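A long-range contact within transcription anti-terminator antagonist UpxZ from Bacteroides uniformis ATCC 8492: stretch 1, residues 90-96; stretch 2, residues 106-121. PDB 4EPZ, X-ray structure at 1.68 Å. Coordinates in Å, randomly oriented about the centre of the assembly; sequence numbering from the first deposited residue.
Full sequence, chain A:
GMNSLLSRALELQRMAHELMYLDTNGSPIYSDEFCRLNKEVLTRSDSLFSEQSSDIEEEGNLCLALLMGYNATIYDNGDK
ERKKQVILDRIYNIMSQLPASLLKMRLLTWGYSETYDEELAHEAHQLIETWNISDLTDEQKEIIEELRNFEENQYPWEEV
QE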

# COMPACT_ATOMS: atom_id res chain seq x y z
N ARG A 90 3.44 2.61 -12.35
CA ARG A 90 4.19 1.34 -12.39
C ARG A 90 3.28 0.15 -12.03
O ARG A 90 3.42 -0.94 -12.62
CB ARG A 90 5.39 1.42 -11.45
CG ARG A 90 6.50 2.35 -11.99
CD ARG A 90 7.50 2.67 -10.89
NE ARG A 90 8.13 1.47 -10.34
CZ ARG A 90 9.03 1.46 -9.37
NH1 ARG A 90 9.44 2.60 -8.83
NH2 ARG A 90 9.53 0.32 -8.93
N ILE A 91 2.35 0.35 -11.06
CA ILE A 91 1.44 -0.73 -10.67
C ILE A 91 0.45 -1.04 -11.80
O ILE A 91 0.22 -2.22 -12.10
CB ILE A 91 0.73 -0.37 -9.35
CG1 ILE A 91 1.74 -0.33 -8.18
CG2 ILE A 91 -0.43 -1.32 -9.08
CD1 ILE A 91 1.15 0.38 -6.92
N TYR A 92 -0.16 -0.01 -12.42
CA TYR A 92 -1.10 -0.25 -13.52
C TYR A 92 -0.40 -1.01 -14.68
O TYR A 92 -1.04 -1.85 -15.30
CB TYR A 92 -1.67 1.07 -14.04
CG TYR A 92 -2.89 1.57 -13.29
CD1 TYR A 92 -4.14 0.99 -13.48
CD2 TYR A 92 -2.80 2.68 -12.45
CE1 TYR A 92 -5.27 1.48 -12.84
CE2 TYR A 92 -3.93 3.18 -11.80
CZ TYR A 92 -5.16 2.56 -11.98
OH TYR A 92 -6.26 3.10 -11.38
N ASN A 93 0.90 -0.79 -14.88
CA ASN A 93 1.65 -1.48 -15.94
C ASN A 93 1.89 -2.95 -15.66
O ASN A 93 2.23 -3.68 -16.59
CB ASN A 93 2.99 -0.79 -16.20
CG ASN A 93 2.85 0.55 -16.86
OD1 ASN A 93 1.80 0.91 -17.41
ND2 ASN A 93 3.91 1.33 -16.78
N ILE A 94 1.77 -3.41 -14.40
CA ILE A 94 2.01 -4.84 -14.15
C ILE A 94 0.76 -5.57 -13.62
O ILE A 94 0.79 -6.80 -13.55
CB ILE A 94 3.20 -5.04 -13.15
CG1 ILE A 94 2.88 -4.48 -11.73
CG2 ILE A 94 4.51 -4.51 -13.74
CD1 ILE A 94 3.84 -4.89 -10.63
N MSE A 95 -0.29 -4.84 -13.16
CA MSE A 95 -1.42 -5.47 -12.46
C MSE A 95 -2.01 -6.67 -13.20
O MSE A 95 -2.17 -7.73 -12.58
CB MSE A 95 -2.53 -4.42 -12.16
CG MSE A 95 -3.64 -4.97 -11.29
SE MSE A 95 -2.95 -5.19 -9.50
CE MSE A 95 -3.22 -3.42 -8.93
N SER A 96 -2.27 -6.55 -14.52
CA SER A 96 -2.90 -7.63 -15.29
C SER A 96 -2.00 -8.89 -15.40
O SER A 96 -2.51 -9.99 -15.63
CB SER A 96 -3.31 -7.12 -16.67
OG SER A 96 -2.18 -6.78 -17.46
N ARG A 106 -3.28 -6.64 -1.95
CA ARG A 106 -2.76 -5.42 -1.30
C ARG A 106 -2.52 -4.31 -2.32
O ARG A 106 -2.86 -3.16 -2.06
CB ARG A 106 -1.48 -5.75 -0.51
CG ARG A 106 -1.82 -6.60 0.73
CD ARG A 106 -0.56 -7.19 1.31
NE ARG A 106 -0.79 -7.62 2.70
CZ ARG A 106 0.12 -8.26 3.44
NH1 ARG A 106 1.29 -8.60 2.91
NH2 ARG A 106 -0.15 -8.60 4.69
N LEU A 107 -2.02 -4.65 -3.51
CA LEU A 107 -1.79 -3.63 -4.54
C LEU A 107 -3.13 -3.06 -5.03
O LEU A 107 -3.27 -1.85 -5.26
CB LEU A 107 -1.01 -4.20 -5.71
CG LEU A 107 0.48 -4.40 -5.47
CD1 LEU A 107 1.06 -5.31 -6.58
CD2 LEU A 107 1.23 -3.05 -5.51
N LEU A 108 -4.11 -3.94 -5.24
CA LEU A 108 -5.44 -3.47 -5.68
C LEU A 108 -6.05 -2.56 -4.64
O LEU A 108 -6.61 -1.52 -5.01
CB LEU A 108 -6.42 -4.62 -5.94
CG LEU A 108 -6.13 -5.53 -7.15
CD1 LEU A 108 -6.85 -6.87 -6.95
CD2 LEU A 108 -6.60 -4.85 -8.47
N THR A 109 -5.90 -2.89 -3.33
CA THR A 109 -6.52 -2.12 -2.26
C THR A 109 -5.82 -0.76 -2.12
O THR A 109 -6.47 0.28 -2.07
CB THR A 109 -6.51 -2.94 -0.97
OG1 THR A 109 -7.24 -4.13 -1.23
CG2 THR A 109 -7.14 -2.17 0.19
N TRP A 110 -4.49 -0.77 -2.00
CA TRP A 110 -3.73 0.48 -1.91
C TRP A 110 -3.88 1.33 -3.17
O TRP A 110 -4.00 2.56 -3.06
CB TRP A 110 -2.25 0.20 -1.63
CG TRP A 110 -2.05 -0.07 -0.18
CD1 TRP A 110 -1.97 -1.28 0.43
CD2 TRP A 110 -2.15 0.90 0.88
NE1 TRP A 110 -1.89 -1.13 1.80
CE2 TRP A 110 -2.01 0.21 2.10
CE3 TRP A 110 -2.24 2.31 0.90
CZ2 TRP A 110 -2.00 0.86 3.34
CZ3 TRP A 110 -2.22 2.95 2.14
CH2 TRP A 110 -2.14 2.23 3.33
N GLY A 111 -3.89 0.70 -4.34
CA GLY A 111 -4.08 1.44 -5.60
C GLY A 111 -5.46 2.08 -5.65
O GLY A 111 -5.59 3.27 -5.99
N TYR A 112 -6.49 1.35 -5.19
CA TYR A 112 -7.85 1.94 -5.10
C TYR A 112 -7.86 3.14 -4.13
O TYR A 112 -8.51 4.16 -4.40
CB TYR A 112 -8.85 0.85 -4.63
CG TYR A 112 -10.21 1.40 -4.26
CD1 TYR A 112 -11.12 1.77 -5.25
CD2 TYR A 112 -10.59 1.54 -2.93
CE1 TYR A 112 -12.38 2.28 -4.91
CE2 TYR A 112 -11.82 2.09 -2.58
CZ TYR A 112 -12.73 2.42 -3.58
OH TYR A 112 -13.96 2.90 -3.23
N SER A 113 -7.16 3.03 -2.99
CA SER A 113 -7.19 4.13 -2.02
C SER A 113 -6.67 5.44 -2.58
O SER A 113 -7.05 6.52 -2.11
CB SER A 113 -6.37 3.77 -0.80
OG SER A 113 -4.97 3.94 -1.01
N GLU A 114 -5.76 5.35 -3.56
CA GLU A 114 -5.13 6.53 -4.17
C GLU A 114 -5.89 7.07 -5.36
O GLU A 114 -5.71 8.24 -5.70
CB GLU A 114 -3.73 6.17 -4.67
CG GLU A 114 -2.73 5.96 -3.54
CD GLU A 114 -2.28 7.21 -2.80
OE1 GLU A 114 -2.42 8.33 -3.35
OE2 GLU A 114 -1.83 7.08 -1.64
N THR A 115 -6.71 6.26 -5.99
CA THR A 115 -7.39 6.62 -7.24
C THR A 115 -8.89 6.66 -7.18
O THR A 115 -9.51 7.37 -8.02
CB THR A 115 -7.02 5.56 -8.31
OG1 THR A 115 -7.47 4.26 -7.87
CG2 THR A 115 -5.51 5.50 -8.61
N TYR A 116 -9.49 5.83 -6.28
CA TYR A 116 -10.91 5.55 -6.23
C TYR A 116 -11.36 5.05 -7.62
O TYR A 116 -12.45 5.37 -8.09
CB TYR A 116 -11.75 6.71 -5.69
CG TYR A 116 -11.65 6.71 -4.19
CD1 TYR A 116 -12.38 5.80 -3.43
CD2 TYR A 116 -10.70 7.49 -3.53
CE1 TYR A 116 -12.19 5.67 -2.07
CE2 TYR A 116 -10.54 7.40 -2.15
CZ TYR A 116 -11.26 6.47 -1.43
OH TYR A 116 -11.14 6.38 -0.07
N ASP A 117 -10.47 4.26 -8.29
CA ASP A 117 -10.78 3.60 -9.57
C ASP A 117 -11.68 2.41 -9.23
O ASP A 117 -11.21 1.43 -8.65
CB ASP A 117 -9.48 3.18 -10.25
CG ASP A 117 -9.61 2.39 -11.54
OD1 ASP A 117 -10.77 2.11 -11.96
OD2 ASP A 117 -8.59 2.14 -12.18
N GLU A 118 -12.97 2.48 -9.63
CA GLU A 118 -13.94 1.43 -9.29
C GLU A 118 -13.55 0.06 -9.90
O GLU A 118 -13.92 -0.97 -9.34
CB GLU A 118 -15.35 1.85 -9.70
CG GLU A 118 -15.89 3.00 -8.84
CD GLU A 118 -16.02 2.81 -7.33
OE1 GLU A 118 -15.89 1.67 -6.84
OE2 GLU A 118 -16.24 3.83 -6.64
N GLU A 119 -12.74 0.03 -10.96
CA GLU A 119 -12.30 -1.25 -11.53
C GLU A 119 -11.35 -1.96 -10.57
O GLU A 119 -11.34 -3.20 -10.52
CB GLU A 119 -11.61 -1.06 -12.89
CG GLU A 119 -12.52 -0.51 -13.97
CD GLU A 119 -11.90 -0.34 -15.35
OE1 GLU A 119 -10.65 -0.26 -15.45
OE2 GLU A 119 -12.67 -0.25 -16.33
N LEU A 120 -10.53 -1.18 -9.81
CA LEU A 120 -9.63 -1.81 -8.84
C LEU A 120 -10.43 -2.40 -7.66
O LEU A 120 -10.18 -3.56 -7.31
CB LEU A 120 -8.56 -0.82 -8.34
CG LEU A 120 -7.60 -0.27 -9.40
CD1 LEU A 120 -6.57 0.65 -8.72
CD2 LEU A 120 -6.88 -1.37 -10.19
N ALA A 121 -11.43 -1.66 -7.11
CA ALA A 121 -12.29 -2.20 -6.04
C ALA A 121 -13.00 -3.46 -6.53
O ALA A 121 -13.02 -4.46 -5.80
CB ALA A 121 -13.33 -1.16 -5.60

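A single hydrogen bond crosses this otherwise apolar contact, and its acceptor is a helix-capping carboxylate. Tyr-92 OH donates to Asp-117 OD2 at 2.6 Å, a short distance for a phenol and a carboxylate. The other oxygen of the same group, Asp-117 OD1, accepts from Glu-119 N at 3.0 Å, with an N-H...acceptor angle of 147°. Asp-117 thus sits at the N-cap of the helix that starts at Glu-118, and its two oxygens serve different partners: one closes the first turn, the other holds stretch 1.

The turn that presents Asp-117 is itself well defined. Tyr-116 leaves helical geometry with a positive phi (54°), ending the helix through Thr-115. Thr-115 OG1 then donates to Gly-111 O at 2.8 Å and accepts from Asp-117 N at 3.0 Å, with an N-H...acceptor angle of 154°, so one hydroxyl links the last turn of the first helix to the cap of the next. Its methyl faces the tyrosine: Thr-115 CG2 lies 3.7 Å from Tyr-92 OH, at the ring edge near the ring plane, as does Asp-117 OD2. The CA-to-CB bond of Tyr-92 points sideways, but the end of the side chain comes nearer, placing OH at this turn. Leu-120 CD1 approaches Tyr-92 CZ at 4.0 Å, adding an apolar contact beside the polar one.

Met-95, present as selenomethionine, makes the broadest set of apolar contacts. Its CA-to-CB bond points toward stretch 2, and chi angles of -172°, 72° and 84° (t, p, p) carry the terminal methyl in among three leucines. Met-95 CE is 3.7 Å from Leu-108 CD2, 4.0 Å from Leu-107 CB and, more loosely, 4.4 Å from Leu-120 CD2. The methyl therefore touches residues from both helices of stretch 2.

Ile-91, four residues earlier, packs with its CD1 at 3.7 Å from Leu-107 CD2. Met-95 N also donates to Ile-91 O at 2.9 Å, a backbone bond within stretch 1. The CA atoms of Ile-91 and Leu-107 are 7.5 Å apart, and those of Met-95 and Leu-108 8.1 Å, spacings that leave room for interposed side chains.

Gly-111 has no side chain. An ideal CB there would point toward stretch 1 and stay 4.5 Å from both Met-95 CE and Ile-91 CG2; the clash it would make is with Leu-107 O of its own helix, at 2.9 Å. The contact buries 419 Å² in total.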